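Long-range contacts in carbohydrate-binding protein (Flavonifractor plautii, PDB 6N1B), which removes the acetyl group from N-acetylgalactosamine, probably as a step in an enzymatic pathway that converts type A blood to universal type O: residues Q234-Y242 with E251-L259; W271-L281 with I334-E342. All coordinates share one frame; numbering follows the deposited sequence.

Interaction 1: residues Q234-Y242 with E251-L259; sequences QANFVEMRY and EPVRVNGFL
With chi1 of Val238 at 166°, CG1 stands anti to the backbone N and meets Val255 CG2 at 3.8 Å, while CG2, anti to the carbonyl carbon, is carried onto the ring of Phe258. The two segments form an antiparallel beta hairpin at the margin of a four-stranded beta-propeller blade, strand 237-243 being followed by the short edge strand 253-254. Val238 CG2 lies over one face of Phe258, displaced toward its rim and 4.0 Å from the centroid, which meets the criterion for a CH-pi contact. Met240 and Val253 make the hydrogen-bonded pair: Met240 N reaches Val253 O at 2.8 Å and Val253 N reaches Met240 O at 2.9 Å. Beyond them Val255 N binds Val238 O at 3.2 Å, and one water donates to both Val238 O and Val255 O, giving the Val238 carbonyl a second donor. Arg241, extended from CG to NE, runs alongside Pro252 and sets its guanidinium against the ring, with Pro252 CB 3.9 Å above the guanidinium plane. Glu239 also lies beside Pro252, its OE1 being bound by Asn224. At the other end, the aliphatic CG and CD of Arg254 meet Phe237 CD2, with CD at 3.7 Å.

Interaction 2: residues W271-L281 with I334-E342; sequences WHQDVQYVPDL and IYRSSFYYE. With CA (calcium ion), chain C; CA (calcium ion), chain D; GLA (alpha-D-galactopyranose), chain B.
Gln276 lays its CG over one face of the Phe339 ring, 3.8 Å from the centroid, as a CH-pi contact between adjacent innermost strands of a beta-propeller. Val278 CG1 does the same over Tyr341, 3.7 Å from its centroid, and Leu281 CD1 adds to the apolar packing on that ring. The Tyr341 hydroxyl donates to the anti lone pair of Asp280 OD2 at 2.7 Å; Gly348 N binds the same oxygen. Midway, chi1 of -175° turns the Asp274 carboxylate toward strand 334-342, where OD2 takes the Phe339 N-H at 3.1 Å, nearly along its C-O axis. OD1 binds a calcium ion at 2.4 Å, together with Asp56 and Asp122, and the Phe339 bond would help to fix the carboxylate's rotation. Arg336 NH2 donates to Gln273 O at 3.0 Å, while NH1 is held by Asp56 and Pro55 O. At the pocket end, Trp271 NE1 donates to Tyr335 OH at 3.0 Å, and His272 NE2 ligates a second calcium ion, which Asp120 also binds. The axes of strands 272-278 and 334-342 come as close as 6.1 Å and lie 9° from parallel, yet side chains bridge the gap, with no backbone-to-backbone hydrogen bond between the two segments: strand 269-278 pairs instead with strand 283-291, and strand 333-342 with strand 351-361.

How the interactions relate
The two contacts follow one another along the chain, their centres about 17 Å apart: interaction 1 closes the margin of one propeller blade, and interaction 2 joins the inner strands of the next two sheets. Gln273 and Trp271 connect them. Gln273 OE1 lies 3.8 Å from Val238 CG2, and its CB is 4.2 Å from Phe258 CZ, while Asn236 ND2 packs on Trp271 CE3 at 4.0 Å. Interaction 2 reaches the glycan pocket directly, with Trp271 CH2 3.6 Å from O5 of the alpha-D-galactopyranose. In interaction 1, the side chain of Val238 is about 14 Å from that sugar, and any influence of this contact on the pocket would probably be indirect.

Interaction 1: residues Q234-Y242 with E251-L259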
loop_
_atom_site.group_PDB
_atom_site.type_symbol
_atom_site.label_atom_id
_atom_site.label_comp_id
_atom_site.label_asym_id
_atom_site.label_seq_id
_atom_site.Cartn_x
_atom_site.Cartn_y
_atom_site.Cartn_z
ATOM N N GLN A 234 12.838 -15.453 -5.479
ATOM C CA GLN A 234 12.092 -16.057 -6.584
ATOM C C GLN A 234 11.150 -17.183 -6.094
ATOM O O GLN A 234 10.367 -17.644 -6.883
ATOM C CB GLN A 234 13.071 -16.535 -7.662
ATOM C CG GLN A 234 13.759 -15.415 -8.418
ATOM C CD GLN A 234 12.802 -14.493 -9.139
ATOM O OE1 GLN A 234 11.834 -14.930 -9.763
ATOM N NE2 GLN A 234 13.128 -13.144 -9.024
ATOM N N ALA A 235 11.211 -17.578 -4.804
ATOM C CA ALA A 235 10.263 -18.494 -4.217
ATOM C C ALA A 235 8.956 -17.844 -3.792
ATOM O O ALA A 235 8.009 -18.534 -3.385
ATOM C CB ALA A 235 10.853 -19.250 -3.049
ATOM N N ASN A 236 8.887 -16.498 -3.863
ATOM C CA ASN A 236 7.691 -15.768 -3.472
ATOM C C ASN A 236 6.531 -16.079 -4.436
ATOM O O ASN A 236 6.726 -16.240 -5.624
ATOM C CB ASN A 236 7.910 -14.263 -3.485
ATOM C CG ASN A 236 8.954 -13.808 -2.482
ATOM O OD1 ASN A 236 9.307 -14.516 -1.557
ATOM N ND2 ASN A 236 9.288 -12.491 -2.566
ATOM N N PHE A 237 5.295 -16.025 -3.886
ATOM C CA PHE A 237 4.082 -16.181 -4.740
ATOM C C PHE A 237 2.903 -15.504 -4.024
ATOM O O PHE A 237 2.798 -15.525 -2.806
ATOM C CB PHE A 237 3.790 -17.670 -5.061
ATOM C CG PHE A 237 3.487 -18.513 -3.860
ATOM C CD1 PHE A 237 4.455 -19.025 -3.131
ATOM C CD2 PHE A 237 2.177 -18.747 -3.538
ATOM C CE1 PHE A 237 4.212 -19.778 -2.056
ATOM C CE2 PHE A 237 1.869 -19.556 -2.435
ATOM C CZ PHE A 237 2.900 -20.097 -1.707
ATOM N N VAL A 238 1.995 -14.963 -4.845
ATOM C CA VAL A 238 0.806 -14.284 -4.327
ATOM C C VAL A 238 -0.369 -15.250 -4.176
ATOM O O VAL A 238 -0.621 -16.146 -5.015
ATOM C CB VAL A 238 0.466 -13.085 -5.243
ATOM C CG1 VAL A 238 -0.902 -12.512 -5.004
ATOM C CG2 VAL A 238 1.496 -11.964 -5.109
ATOM N N GLU A 239 -1.061 -15.073 -3.076
ATOM C CA GLU A 239 -2.291 -15.813 -2.763
ATOM C C GLU A 239 -3.408 -14.842 -2.615
ATOM O O GLU A 239 -3.244 -13.711 -2.072
ATOM C CB GLU A 239 -2.169 -16.600 -1.476
ATOM C CG GLU A 239 -1.152 -17.766 -1.572
ATOM C CD GLU A 239 -0.941 -18.512 -0.260
ATOM O OE1 GLU A 239 -0.593 -17.877 0.770
ATOM O OE2 GLU A 239 -1.159 -19.733 -0.303
ATOM N N MET A 240 -4.634 -15.245 -2.997
ATOM C CA MET A 240 -5.861 -14.498 -2.729
ATOM C C MET A 240 -6.731 -15.245 -1.752
ATOM O O MET A 240 -6.675 -16.465 -1.632
ATOM C CB MET A 240 -6.594 -14.220 -4.090
ATOM C CG MET A 240 -7.270 -15.474 -4.617
ATOM S SD MET A 240 -7.810 -15.345 -6.348
ATOM C CE MET A 240 -8.885 -13.977 -6.216
ATOM N N ARG A 241 -7.549 -14.468 -1.026
ATOM C CA ARG A 241 -8.556 -14.953 -0.127
ATOM C C ARG A 241 -9.855 -14.174 -0.351
ATOM O O ARG A 241 -9.823 -13.006 -0.776
ATOM C CB ARG A 241 -8.150 -14.780 1.339
ATOM C CG ARG A 241 -6.920 -15.544 1.730
ATOM C CD ARG A 241 -6.460 -15.070 3.095
ATOM N NE ARG A 241 -5.432 -15.941 3.763
ATOM C CZ ARG A 241 -4.188 -15.939 3.535
ATOM N NH1 ARG A 241 -3.647 -15.083 2.670
ATOM N NH2 ARG A 241 -3.341 -16.728 4.153
ATOM N N TYR A 242 -10.980 -14.817 -0.045
ATOM C CA TYR A 242 -12.283 -14.255 -0.173
ATOM C C TYR A 242 -12.938 -14.069 1.189
ATOM O O TYR A 242 -12.734 -14.836 2.138
ATOM C CB TYR A 242 -13.141 -15.169 -1.022
ATOM C CG TYR A 242 -12.706 -15.301 -2.494
ATOM C CD1 TYR A 242 -13.021 -14.383 -3.455
ATOM C CD2 TYR A 242 -11.974 -16.418 -2.905
ATOM C CE1 TYR A 242 -12.721 -14.517 -4.767
ATOM C CE2 TYR A 242 -11.619 -16.588 -4.255
ATOM C CZ TYR A 242 -11.998 -15.611 -5.187
ATOM O OH TYR A 242 -11.725 -15.771 -6.538
ATOM N N GLU A 251 -9.924 -19.789 2.926
ATOM C CA GLU A 251 -8.584 -20.355 2.677
ATOM C C GLU A 251 -7.949 -19.698 1.444
ATOM O O GLU A 251 -8.620 -19.445 0.488
ATOM C CB GLU A 251 -8.649 -21.846 2.531
ATOM C CG GLU A 251 -9.165 -22.656 3.731
ATOM C CD GLU A 251 -9.564 -24.134 3.458
ATOM O OE1 GLU A 251 -9.141 -24.749 2.520
ATOM O OE2 GLU A 251 -10.321 -24.692 4.266
ATOM N N PRO A 252 -6.616 -19.592 1.524
ATOM C CA PRO A 252 -5.936 -18.952 0.365
ATOM C C PRO A 252 -5.914 -19.871 -0.843
ATOM O O PRO A 252 -5.851 -21.085 -0.738
ATOM C CB PRO A 252 -4.501 -18.687 0.852
ATOM C CG PRO A 252 -4.306 -19.704 1.958
ATOM C CD PRO A 252 -5.678 -19.847 2.666
ATOM N N VAL A 253 -5.905 -19.255 -2.019
ATOM C CA VAL A 253 -5.547 -19.897 -3.203
ATOM C C VAL A 253 -4.591 -19.104 -4.082
ATOM O O VAL A 253 -4.594 -17.878 -4.041
ATOM C CB VAL A 253 -6.662 -20.304 -3.905
ATOM C CG1 VAL A 253 -7.382 -19.190 -4.459
ATOM C CG2 VAL A 253 -6.395 -21.169 -5.106
ATOM N N ARG A 254 -3.698 -19.800 -4.702
ATOM C CA ARG A 254 -2.679 -19.139 -5.466
ATOM C C ARG A 254 -3.309 -18.522 -6.682
ATOM O O ARG A 254 -4.060 -19.111 -7.418
ATOM C CB ARG A 254 -1.653 -20.181 -6.108
ATOM C CG ARG A 254 -0.676 -20.664 -5.242
ATOM C CD ARG A 254 0.619 -21.053 -5.989
ATOM N NE ARG A 254 0.423 -22.032 -7.061
ATOM C CZ ARG A 254 0.417 -23.357 -6.879
ATOM N NH1 ARG A 254 0.562 -23.895 -5.771
ATOM N NH2 ARG A 254 0.328 -24.164 -7.941
ATOM N N VAL A 255 -2.896 -17.265 -7.000
ATOM C CA VAL A 255 -3.220 -16.626 -8.296
ATOM C C VAL A 255 -2.311 -17.244 -9.342
ATOM O O VAL A 255 -1.260 -17.842 -9.007
ATOM C CB VAL A 255 -3.067 -15.133 -8.278
ATOM C CG1 VAL A 255 -3.987 -14.466 -7.232
ATOM C CG2 VAL A 255 -1.617 -14.659 -8.082
ATOM N N ASN A 256 -2.707 -17.080 -10.578
ATOM C CA ASN A 256 -1.957 -17.592 -11.729
ATOM C C ASN A 256 -1.459 -16.476 -12.605
ATOM O O ASN A 256 -2.179 -15.463 -12.764
ATOM C CB ASN A 256 -2.835 -18.519 -12.602
ATOM C CG ASN A 256 -3.357 -19.680 -11.789
ATOM O OD1 ASN A 256 -4.645 -19.934 -11.753
ATOM N ND2 ASN A 256 -2.494 -20.404 -11.134
ATOM N N GLY A 257 -0.271 -16.602 -13.154
ATOM C CA GLY A 257 0.180 -15.655 -14.161
ATOM C C GLY A 257 0.483 -14.270 -13.586
ATOM O O GLY A 257 0.501 -13.341 -14.444
ATOM N N PHE A 258 0.707 -14.103 -12.309
ATOM C CA PHE A 258 0.778 -12.763 -11.712
ATOM C C PHE A 258 1.769 -11.894 -12.382
ATOM O O PHE A 258 1.426 -10.709 -12.739
ATOM C CB PHE A 258 1.027 -12.922 -10.210
ATOM C CG PHE A 258 0.912 -11.633 -9.444
ATOM C CD1 PHE A 258 -0.302 -10.992 -9.348
ATOM C CD2 PHE A 258 2.041 -11.036 -8.876
ATOM C CE1 PHE A 258 -0.453 -9.807 -8.640
ATOM C CE2 PHE A 258 1.891 -9.843 -8.169
ATOM C CZ PHE A 258 0.689 -9.247 -8.038
ATOM N N LEU A 259 2.977 -12.374 -12.599
ATOM C CA LEU A 259 4.022 -11.636 -13.268
ATOM C C LEU A 259 4.662 -12.480 -14.379
ATOM O O LEU A 259 4.566 -13.726 -14.312
ATOM C CB LEU A 259 5.119 -11.187 -12.335
ATOM C CG LEU A 259 4.670 -10.144 -11.299
ATOM C CD1 LEU A 259 5.642 -10.161 -10.075
ATOM C CD2 LEU A 259 4.611 -8.730 -11.907
HETATM O O HOH W 1 0.734 -17.487 -7.029
#

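Interaction 2: residues W271-L281 with I334-E342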
loop_
_atom_site.group_PDB
_atom_site.type_symbol
_atom_site.label_atom_id
_atom_site.label_comp_id
_atom_site.label_asym_id
_atom_site.label_seq_id
_atom_site.Cartn_x
_atom_site.Cartn_y
_atom_site.Cartn_z
ATOM N N TRP A 271 7.113 -8.713 -4.635
ATOM C CA TRP A 271 7.386 -8.295 -3.260
ATOM C C TRP A 271 6.182 -7.712 -2.580
ATOM O O TRP A 271 5.686 -8.223 -1.552
ATOM C CB TRP A 271 8.615 -7.301 -3.124
ATOM C CG TRP A 271 8.873 -6.896 -1.697
ATOM C CD1 TRP A 271 8.788 -5.597 -1.182
ATOM C CD2 TRP A 271 9.130 -7.760 -0.573
ATOM N NE1 TRP A 271 9.051 -5.628 0.132
ATOM C CE2 TRP A 271 9.290 -6.918 0.560
ATOM C CE3 TRP A 271 9.383 -9.144 -0.432
ATOM C CZ2 TRP A 271 9.556 -7.378 1.804
ATOM C CZ3 TRP A 271 9.674 -9.602 0.842
ATOM C CH2 TRP A 271 9.759 -8.765 1.961
ATOM N N HIS A 272 5.639 -6.601 -3.106
ATOM C CA HIS A 272 4.529 -5.876 -2.515
ATOM C C HIS A 272 3.614 -5.459 -3.675
ATOM O O HIS A 272 4.042 -5.381 -4.831
ATOM C CB HIS A 272 4.985 -4.665 -1.688
ATOM C CG HIS A 272 5.432 -4.893 -0.323
ATOM N ND1 HIS A 272 5.804 -6.114 0.192
ATOM C CD2 HIS A 272 5.578 -3.999 0.698
ATOM C CE1 HIS A 272 6.115 -5.962 1.486
ATOM N NE2 HIS A 272 5.986 -4.698 1.838
ATOM N N GLN A 273 2.337 -5.162 -3.388
ATOM C CA GLN A 273 1.374 -4.894 -4.480
ATOM C C GLN A 273 0.140 -4.148 -3.977
ATOM O O GLN A 273 -0.180 -4.200 -2.798
ATOM C CB GLN A 273 0.923 -6.194 -5.150
ATOM C CG GLN A 273 0.289 -7.221 -4.188
ATOM C CD GLN A 273 1.273 -8.041 -3.359
ATOM O OE1 GLN A 273 2.343 -8.471 -3.885
ATOM N NE2 GLN A 273 0.926 -8.291 -2.062
ATOM N N ASP A 274 -0.515 -3.487 -4.956
ATOM C CA ASP A 274 -1.821 -2.825 -4.738
ATOM C C ASP A 274 -2.659 -3.251 -5.950
ATOM O O ASP A 274 -2.228 -3.214 -7.084
ATOM C CB ASP A 274 -1.671 -1.296 -4.711
ATOM C CG ASP A 274 -2.960 -0.570 -4.379
ATOM O OD1 ASP A 274 -3.711 -1.074 -3.482
ATOM O OD2 ASP A 274 -3.200 0.523 -4.928
ATOM N N VAL A 275 -3.906 -3.554 -5.633
ATOM C CA VAL A 275 -4.910 -3.961 -6.691
ATOM C C VAL A 275 -6.099 -3.016 -6.676
ATOM O O VAL A 275 -6.544 -2.577 -5.622
ATOM C CB VAL A 275 -5.375 -5.409 -6.492
ATOM C CG1 VAL A 275 -6.390 -5.842 -7.560
ATOM C CG2 VAL A 275 -4.177 -6.361 -6.481
ATOM N N GLN A 276 -6.641 -2.731 -7.868
ATOM C CA GLN A 276 -7.911 -2.018 -8.021
ATOM C C GLN A 276 -8.792 -2.779 -9.010
ATOM O O GLN A 276 -8.289 -3.260 -10.013
ATOM C CB GLN A 276 -7.691 -0.612 -8.565
ATOM C CG GLN A 276 -7.002 0.352 -7.623
ATOM C CD GLN A 276 -7.959 0.933 -6.657
ATOM O OE1 GLN A 276 -8.730 1.859 -6.983
ATOM N NE2 GLN A 276 -8.030 0.350 -5.422
ATOM N N TYR A 277 -10.108 -2.801 -8.729
ATOM C CA TYR A 277 -11.046 -3.092 -9.820
ATOM C C TYR A 277 -11.297 -1.715 -10.557
ATOM O O TYR A 277 -11.640 -0.745 -9.836
ATOM C CB TYR A 277 -12.344 -3.758 -9.382
ATOM C CG TYR A 277 -13.173 -4.077 -10.594
ATOM C CD1 TYR A 277 -12.887 -5.193 -11.447
ATOM C CD2 TYR A 277 -14.242 -3.243 -10.950
ATOM C CE1 TYR A 277 -13.612 -5.413 -12.636
ATOM C CE2 TYR A 277 -14.995 -3.494 -12.084
ATOM C CZ TYR A 277 -14.682 -4.511 -12.928
ATOM O OH TYR A 277 -15.375 -4.756 -14.077
ATOM N N VAL A 278 -11.192 -1.729 -11.869
ATOM C CA VAL A 278 -11.343 -0.503 -12.664
ATOM C C VAL A 278 -12.565 -0.686 -13.550
ATOM O O VAL A 278 -12.503 -1.302 -14.613
ATOM C CB VAL A 278 -10.087 -0.202 -13.451
ATOM C CG1 VAL A 278 -10.299 1.104 -14.231
ATOM C CG2 VAL A 278 -8.849 -0.087 -12.577
ATOM N N PRO A 279 -13.720 -0.128 -13.155
ATOM C CA PRO A 279 -14.936 -0.296 -13.932
ATOM C C PRO A 279 -14.801 0.086 -15.437
ATOM O O PRO A 279 -15.298 -0.595 -16.323
ATOM C CB PRO A 279 -15.952 0.601 -13.240
ATOM C CG PRO A 279 -15.536 0.502 -11.785
ATOM C CD PRO A 279 -14.008 0.558 -11.912
ATOM N N ASP A 280 -14.090 1.191 -15.688
ATOM C CA ASP A 280 -13.946 1.663 -17.097
ATOM C C ASP A 280 -13.238 0.696 -17.989
ATOM O O ASP A 280 -13.464 0.697 -19.199
ATOM C CB ASP A 280 -13.240 3.035 -17.090
ATOM C CG ASP A 280 -13.244 3.761 -18.401
ATOM O OD1 ASP A 280 -14.287 3.832 -19.035
ATOM O OD2 ASP A 280 -12.238 4.307 -18.737
ATOM N N LEU A 281 -12.372 -0.180 -17.404
ATOM C CA LEU A 281 -11.628 -1.199 -18.105
ATOM C C LEU A 281 -12.188 -2.560 -17.980
ATOM O O LEU A 281 -11.694 -3.480 -18.656
ATOM C CB LEU A 281 -10.151 -1.228 -17.638
ATOM C CG LEU A 281 -9.420 0.181 -17.804
ATOM C CD1 LEU A 281 -8.036 -0.004 -17.170
ATOM C CD2 LEU A 281 -9.300 0.567 -19.233
ATOM N N ILE A 334 12.142 1.326 -6.309
ATOM C CA ILE A 334 10.780 1.727 -6.136
ATOM C C ILE A 334 10.112 0.776 -5.193
ATOM O O ILE A 334 10.276 -0.473 -5.332
ATOM C CB ILE A 334 10.017 1.848 -7.450
ATOM C CG1 ILE A 334 10.775 2.694 -8.486
ATOM C CG2 ILE A 334 8.649 2.333 -7.228
ATOM C CD1 ILE A 334 11.050 4.083 -8.055
ATOM N N TYR A 335 9.434 1.312 -4.192
ATOM C CA TYR A 335 8.790 0.521 -3.148
ATOM C C TYR A 335 7.260 0.494 -3.399
ATOM O O TYR A 335 6.787 0.905 -4.441
ATOM C CB TYR A 335 9.191 1.050 -1.728
ATOM C CG TYR A 335 9.357 -0.041 -0.701
ATOM C CD1 TYR A 335 10.566 -0.808 -0.771
ATOM C CD2 TYR A 335 8.446 -0.394 0.259
ATOM C CE1 TYR A 335 10.755 -1.881 0.119
ATOM C CE2 TYR A 335 8.593 -1.450 1.120
ATOM C CZ TYR A 335 9.805 -2.205 1.022
ATOM O OH TYR A 335 9.959 -3.326 1.859
ATOM N N ARG A 336 6.523 -0.059 -2.438
ATOM C CA ARG A 336 5.125 -0.286 -2.674
ATOM C C ARG A 336 4.369 0.942 -3.022
ATOM O O ARG A 336 4.576 1.999 -2.406
ATOM C CB ARG A 336 4.538 -0.988 -1.429
ATOM C CG ARG A 336 3.140 -1.587 -1.674
ATOM C CD ARG A 336 1.920 -0.676 -1.446
ATOM N NE ARG A 336 0.734 -1.552 -1.404
ATOM C CZ ARG A 336 -0.520 -1.123 -1.206
ATOM N NH1 ARG A 336 -0.791 0.162 -1.103
ATOM N NH2 ARG A 336 -1.498 -1.999 -1.231
ATOM N N SER A 337 3.505 0.850 -4.014
ATOM C CA SER A 337 2.832 2.006 -4.586
ATOM C C SER A 337 1.337 1.775 -4.601
ATOM O O SER A 337 0.865 0.615 -4.655
ATOM C CB SER A 337 3.402 2.257 -5.950
ATOM O OG SER A 337 4.836 2.514 -5.843
ATOM N N SER A 338 0.531 2.818 -4.557
ATOM C CA SER A 338 -0.918 2.784 -4.615
ATOM C C SER A 338 -1.386 3.587 -5.796
ATOM O O SER A 338 -0.768 4.542 -6.165
ATOM C CB SER A 338 -1.453 3.303 -3.289
ATOM O OG SER A 338 -2.855 3.315 -3.245
ATOM N N PHE A 339 -2.519 3.226 -6.380
ATOM C CA PHE A 339 -2.973 3.974 -7.549
ATOM C C PHE A 339 -4.465 4.126 -7.575
ATOM O O PHE A 339 -5.232 3.355 -6.933
ATOM C CB PHE A 339 -2.489 3.338 -8.842
ATOM C CG PHE A 339 -3.175 2.084 -9.227
ATOM C CD1 PHE A 339 -2.893 0.858 -8.561
ATOM C CD2 PHE A 339 -4.052 2.064 -10.200
ATOM C CE1 PHE A 339 -3.544 -0.290 -8.970
ATOM C CE2 PHE A 339 -4.763 0.913 -10.620
ATOM C CZ PHE A 339 -4.452 -0.253 -10.001
ATOM N N TYR A 340 -4.864 5.089 -8.400
ATOM C CA TYR A 340 -6.306 5.256 -8.759
ATOM C C TYR A 340 -6.341 5.512 -10.244
ATOM O O TYR A 340 -5.589 6.364 -10.782
ATOM C CB TYR A 340 -6.903 6.445 -8.024
ATOM C CG TYR A 340 -8.298 6.815 -8.347
ATOM C CD1 TYR A 340 -9.327 5.873 -8.139
ATOM C CD2 TYR A 340 -8.610 7.999 -8.947
ATOM C CE1 TYR A 340 -10.663 6.199 -8.447
ATOM C CE2 TYR A 340 -9.985 8.324 -9.203
ATOM C CZ TYR A 340 -10.944 7.387 -9.013
ATOM O OH TYR A 340 -12.267 7.666 -9.320
ATOM N N TYR A 341 -7.228 4.774 -10.958
ATOM C CA TYR A 341 -7.566 5.065 -12.348
ATOM C C TYR A 341 -8.690 6.109 -12.340
ATOM O O TYR A 341 -9.794 5.796 -11.892
ATOM C CB TYR A 341 -7.946 3.808 -13.077
ATOM C CG TYR A 341 -8.338 4.015 -14.499
ATOM C CD1 TYR A 341 -9.652 4.447 -14.784
ATOM C CD2 TYR A 341 -7.528 3.721 -15.570
ATOM C CE1 TYR A 341 -10.077 4.587 -16.100
ATOM C CE2 TYR A 341 -7.930 3.786 -16.883
ATOM C CZ TYR A 341 -9.220 4.241 -17.130
ATOM O OH TYR A 341 -9.575 4.313 -18.456
ATOM N N GLU A 342 -8.369 7.292 -12.815
ATOM C CA GLU A 342 -9.332 8.399 -12.850
ATOM C C GLU A 342 -9.984 8.362 -14.228
ATOM O O GLU A 342 -9.345 8.664 -15.216
ATOM C CB GLU A 342 -8.640 9.680 -12.569
ATOM C CG GLU A 342 -9.575 10.855 -12.548
ATOM C CD GLU A 342 -9.600 11.630 -11.278
ATOM O OE1 GLU A 342 -10.486 12.420 -11.155
ATOM O OE2 GLU A 342 -8.750 11.382 -10.333
HETATM CA CA CA C . 6.314 -4.016 3.788
HETATM CA CA CA D . -5.395 -0.196 -1.980
HETATM C C1 GLA B . 11.162 -6.074 5.227
HETATM C C2 GLA B . 9.709 -5.532 5.438
HETATM C C3 GLA B . 9.147 -6.086 6.758
HETATM C C4 GLA B . 9.234 -7.655 6.821
HETATM C C5 GLA B . 10.668 -8.128 6.429
HETATM C C6 GLA B . 10.723 -9.574 6.141
HETATM O O2 GLA B . 9.829 -4.063 5.515
HETATM O O3 GLA B . 7.645 -5.515 7.043
HETATM O O4 GLA B . 8.278 -8.104 5.936
HETATM O O5 GLA B . 11.101 -7.543 5.123
HETATM O O6 GLA B . 12.104 -10.065 5.858
HETATM O O HOH W 2 -5.489 1.170 -3.883
HETATM O O HOH W 3 -8.743 2.717 -9.617
HETATM O O HOH W 4 8.309 -3.859 3.780
HETATM O O HOH W 5 6.021 -1.945 3.276
HETATM O O HOH W 6 7.086 -3.383 5.688
HETATM O O HOH W 7 6.400 -6.066 4.403
#